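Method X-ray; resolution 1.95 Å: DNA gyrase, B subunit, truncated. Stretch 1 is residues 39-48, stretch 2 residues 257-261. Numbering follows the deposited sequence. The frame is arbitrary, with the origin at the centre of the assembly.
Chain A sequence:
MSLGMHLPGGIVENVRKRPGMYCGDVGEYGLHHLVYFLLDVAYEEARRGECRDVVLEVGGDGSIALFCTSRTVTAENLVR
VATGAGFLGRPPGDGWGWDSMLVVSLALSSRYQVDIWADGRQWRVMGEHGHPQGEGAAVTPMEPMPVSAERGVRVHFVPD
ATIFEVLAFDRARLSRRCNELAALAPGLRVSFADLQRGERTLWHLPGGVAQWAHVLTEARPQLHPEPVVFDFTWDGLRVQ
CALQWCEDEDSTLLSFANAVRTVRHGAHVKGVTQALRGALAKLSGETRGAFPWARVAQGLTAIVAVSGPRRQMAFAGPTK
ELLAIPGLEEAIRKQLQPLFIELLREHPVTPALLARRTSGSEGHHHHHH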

# COMPACT_ATOMS: atom_id res chain seq x y z
N LEU A 39 -4.68 6.40 -2.90
CA LEU A 39 -4.17 5.03 -3.10
C LEU A 39 -4.37 4.11 -1.89
O LEU A 39 -4.69 2.92 -2.06
CB LEU A 39 -2.66 5.07 -3.49
CG LEU A 39 -2.44 5.69 -4.88
CD1 LEU A 39 -0.94 5.95 -5.13
CD2 LEU A 39 -3.00 4.77 -5.94
N ASP A 40 -4.20 4.65 -0.68
CA ASP A 40 -4.43 3.86 0.55
C ASP A 40 -5.91 3.41 0.68
O ASP A 40 -6.21 2.32 1.20
CB ASP A 40 -4.03 4.62 1.80
CG ASP A 40 -2.49 4.76 1.98
OD1 ASP A 40 -1.69 4.10 1.28
OD2 ASP A 40 -2.09 5.57 2.86
N VAL A 41 -6.84 4.28 0.28
CA VAL A 41 -8.26 3.92 0.21
C VAL A 41 -8.49 2.69 -0.68
O VAL A 41 -9.17 1.72 -0.29
CB VAL A 41 -9.16 5.08 -0.33
CG1 VAL A 41 -10.61 4.59 -0.46
CG2 VAL A 41 -9.13 6.27 0.60
N ALA A 42 -7.90 2.73 -1.88
CA ALA A 42 -8.00 1.63 -2.86
C ALA A 42 -7.34 0.36 -2.31
O ALA A 42 -7.89 -0.73 -2.45
CB ALA A 42 -7.35 2.06 -4.21
N TYR A 43 -6.19 0.51 -1.65
CA TYR A 43 -5.53 -0.62 -1.01
C TYR A 43 -6.44 -1.32 0.01
O TYR A 43 -6.48 -2.54 0.06
CB TYR A 43 -4.25 -0.23 -0.27
CG TYR A 43 -3.73 -1.39 0.52
CD1 TYR A 43 -3.09 -2.45 -0.13
CD2 TYR A 43 -3.96 -1.48 1.89
CE1 TYR A 43 -2.64 -3.55 0.60
CE2 TYR A 43 -3.53 -2.57 2.61
CZ TYR A 43 -2.87 -3.60 1.96
OH TYR A 43 -2.45 -4.66 2.69
N GLU A 44 -7.12 -0.55 0.85
CA GLU A 44 -7.93 -1.16 1.90
C GLU A 44 -9.10 -1.93 1.29
O GLU A 44 -9.46 -3.03 1.77
CB GLU A 44 -8.40 -0.11 2.92
CG GLU A 44 -9.40 -0.66 3.95
CD GLU A 44 -8.80 -1.66 4.95
OE1 GLU A 44 -7.57 -1.82 5.03
OE2 GLU A 44 -9.59 -2.28 5.68
N GLU A 45 -9.70 -1.39 0.23
CA GLU A 45 -10.73 -2.14 -0.49
C GLU A 45 -10.16 -3.41 -1.11
O GLU A 45 -10.77 -4.49 -1.00
CB GLU A 45 -11.38 -1.30 -1.59
CG GLU A 45 -12.05 -0.04 -1.04
CD GLU A 45 -13.24 -0.37 -0.13
OE1 GLU A 45 -14.25 -0.94 -0.62
OE2 GLU A 45 -13.15 -0.05 1.07
N ALA A 46 -9.01 -3.30 -1.77
CA ALA A 46 -8.35 -4.49 -2.36
C ALA A 46 -7.99 -5.51 -1.27
O ALA A 46 -8.19 -6.71 -1.47
CB ALA A 46 -7.10 -4.10 -3.16
N ARG A 47 -7.43 -5.04 -0.15
CA ARG A 47 -7.06 -5.92 0.97
C ARG A 47 -8.26 -6.79 1.43
O ARG A 47 -8.11 -7.97 1.82
CB ARG A 47 -6.58 -5.08 2.15
CG ARG A 47 -6.02 -5.93 3.30
CD ARG A 47 -5.78 -5.12 4.58
NE ARG A 47 -6.99 -4.63 5.24
CZ ARG A 47 -7.82 -5.40 5.95
NH1 ARG A 47 -7.58 -6.70 6.07
NH2 ARG A 47 -8.88 -4.86 6.54
N ARG A 48 -9.45 -6.22 1.35
CA ARG A 48 -10.69 -6.86 1.83
C ARG A 48 -11.38 -7.65 0.74
O ARG A 48 -12.46 -8.21 0.96
CB ARG A 48 -11.66 -5.80 2.34
CG ARG A 48 -11.19 -5.10 3.59
CD ARG A 48 -12.27 -5.14 4.67
NE ARG A 48 -12.45 -6.50 5.17
CZ ARG A 48 -13.51 -6.91 5.86
NH1 ARG A 48 -14.51 -6.05 6.14
NH2 ARG A 48 -13.58 -8.17 6.26
N ALA A 257 3.34 -2.50 6.65
CA ALA A 257 2.15 -2.92 7.39
C ALA A 257 1.01 -2.21 6.72
O ALA A 257 1.03 -0.97 6.57
CB ALA A 257 2.26 -2.53 8.84
N ASN A 258 0.03 -2.98 6.25
CA ASN A 258 -0.99 -2.44 5.34
C ASN A 258 -0.42 -1.53 4.25
O ASN A 258 -0.93 -0.40 4.02
CB ASN A 258 -2.13 -1.74 6.10
CG ASN A 258 -3.08 -2.73 6.75
OD1 ASN A 258 -2.94 -3.93 6.58
ND2 ASN A 258 -4.04 -2.23 7.51
N ALA A 259 0.62 -2.02 3.58
CA ALA A 259 1.11 -1.36 2.36
C ALA A 259 1.70 0.03 2.60
O ALA A 259 1.97 0.76 1.65
CB ALA A 259 0.02 -1.30 1.25
N VAL A 260 1.88 0.40 3.87
CA VAL A 260 2.71 1.56 4.20
C VAL A 260 4.03 1.09 4.83
O VAL A 260 4.06 0.16 5.66
CB VAL A 260 2.01 2.58 5.12
CG1 VAL A 260 0.78 3.20 4.40
CG2 VAL A 260 1.61 1.94 6.44
N ARG A 261 5.12 1.73 4.44
CA ARG A 261 6.41 1.16 4.78
C ARG A 261 6.69 1.35 6.26
O ARG A 261 6.29 2.34 6.86
CB ARG A 261 7.53 1.72 3.90
CG ARG A 261 8.29 0.57 3.24
CD ARG A 261 9.36 1.02 2.38
NE ARG A 261 10.65 0.87 3.03
CZ ARG A 261 11.77 1.32 2.49
NH1 ARG A 261 11.72 1.93 1.31
NH2 ARG A 261 12.93 1.17 3.12
O HOH W 1 -1.95 1.57 2.31

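A tight turn can pack against a helix without a single direct hydrogen bond between them, and an aromatic ring can offer it a flat surface. The contact between residues 39-48 and 257-261 of this gyrase B construct illustrates the principle on a small scale, burying 240 Å² in all.

Helical residues spaced three or four apart fall on the same side, and here Asp40, Tyr43, Glu44 and Arg47 meet the turn, while Leu39, Val41 and Ala42 stay out of reach. The CA-to-CB bond of Asp40 points sideways relative to the turn, but the end of the side chain comes nearer: OD2 lies 4.0 Å from CG1 of Val260. Its other oxygen, OD1, is 2.7 Å from the O atom of a water that donates a weak hydrogen bond to it; the same water O donates to Asn258 O at 2.8 Å, so that two acceptors, unable to bond each other, are joined through a shared donor.

Tyr43, with chi1 in the t rotamer, points toward the turn and forms the centre of the contact. The CB of Ala259 sits 3.5 Å from its ring centroid and only 12° off the ring normal, a CH-pi contact over the face. In the type I' turn from Ala257 to Val260, closed by Val260 N to Ala257 O at 3.1 Å, both Asn258 and Ala259 have positive phi, and the CA-to-CB bond of Ala259 points toward the helix. Asn258 adds its backbone, with C 3.7 Å from Tyr43 CE2.

Glu44, the next residue, and Arg47, a turn further on, hold each other in a two-pronged salt bridge, Arg47 NE to Glu44 OE1 at 2.9 Å and Arg47 NH2 to Glu44 OE2 at 2.8 Å. Asn258 packs against this pair: its OD1 is 3.7 Å from Arg47 CD, and its amide is hydrogen-bonded elsewhere in the structure.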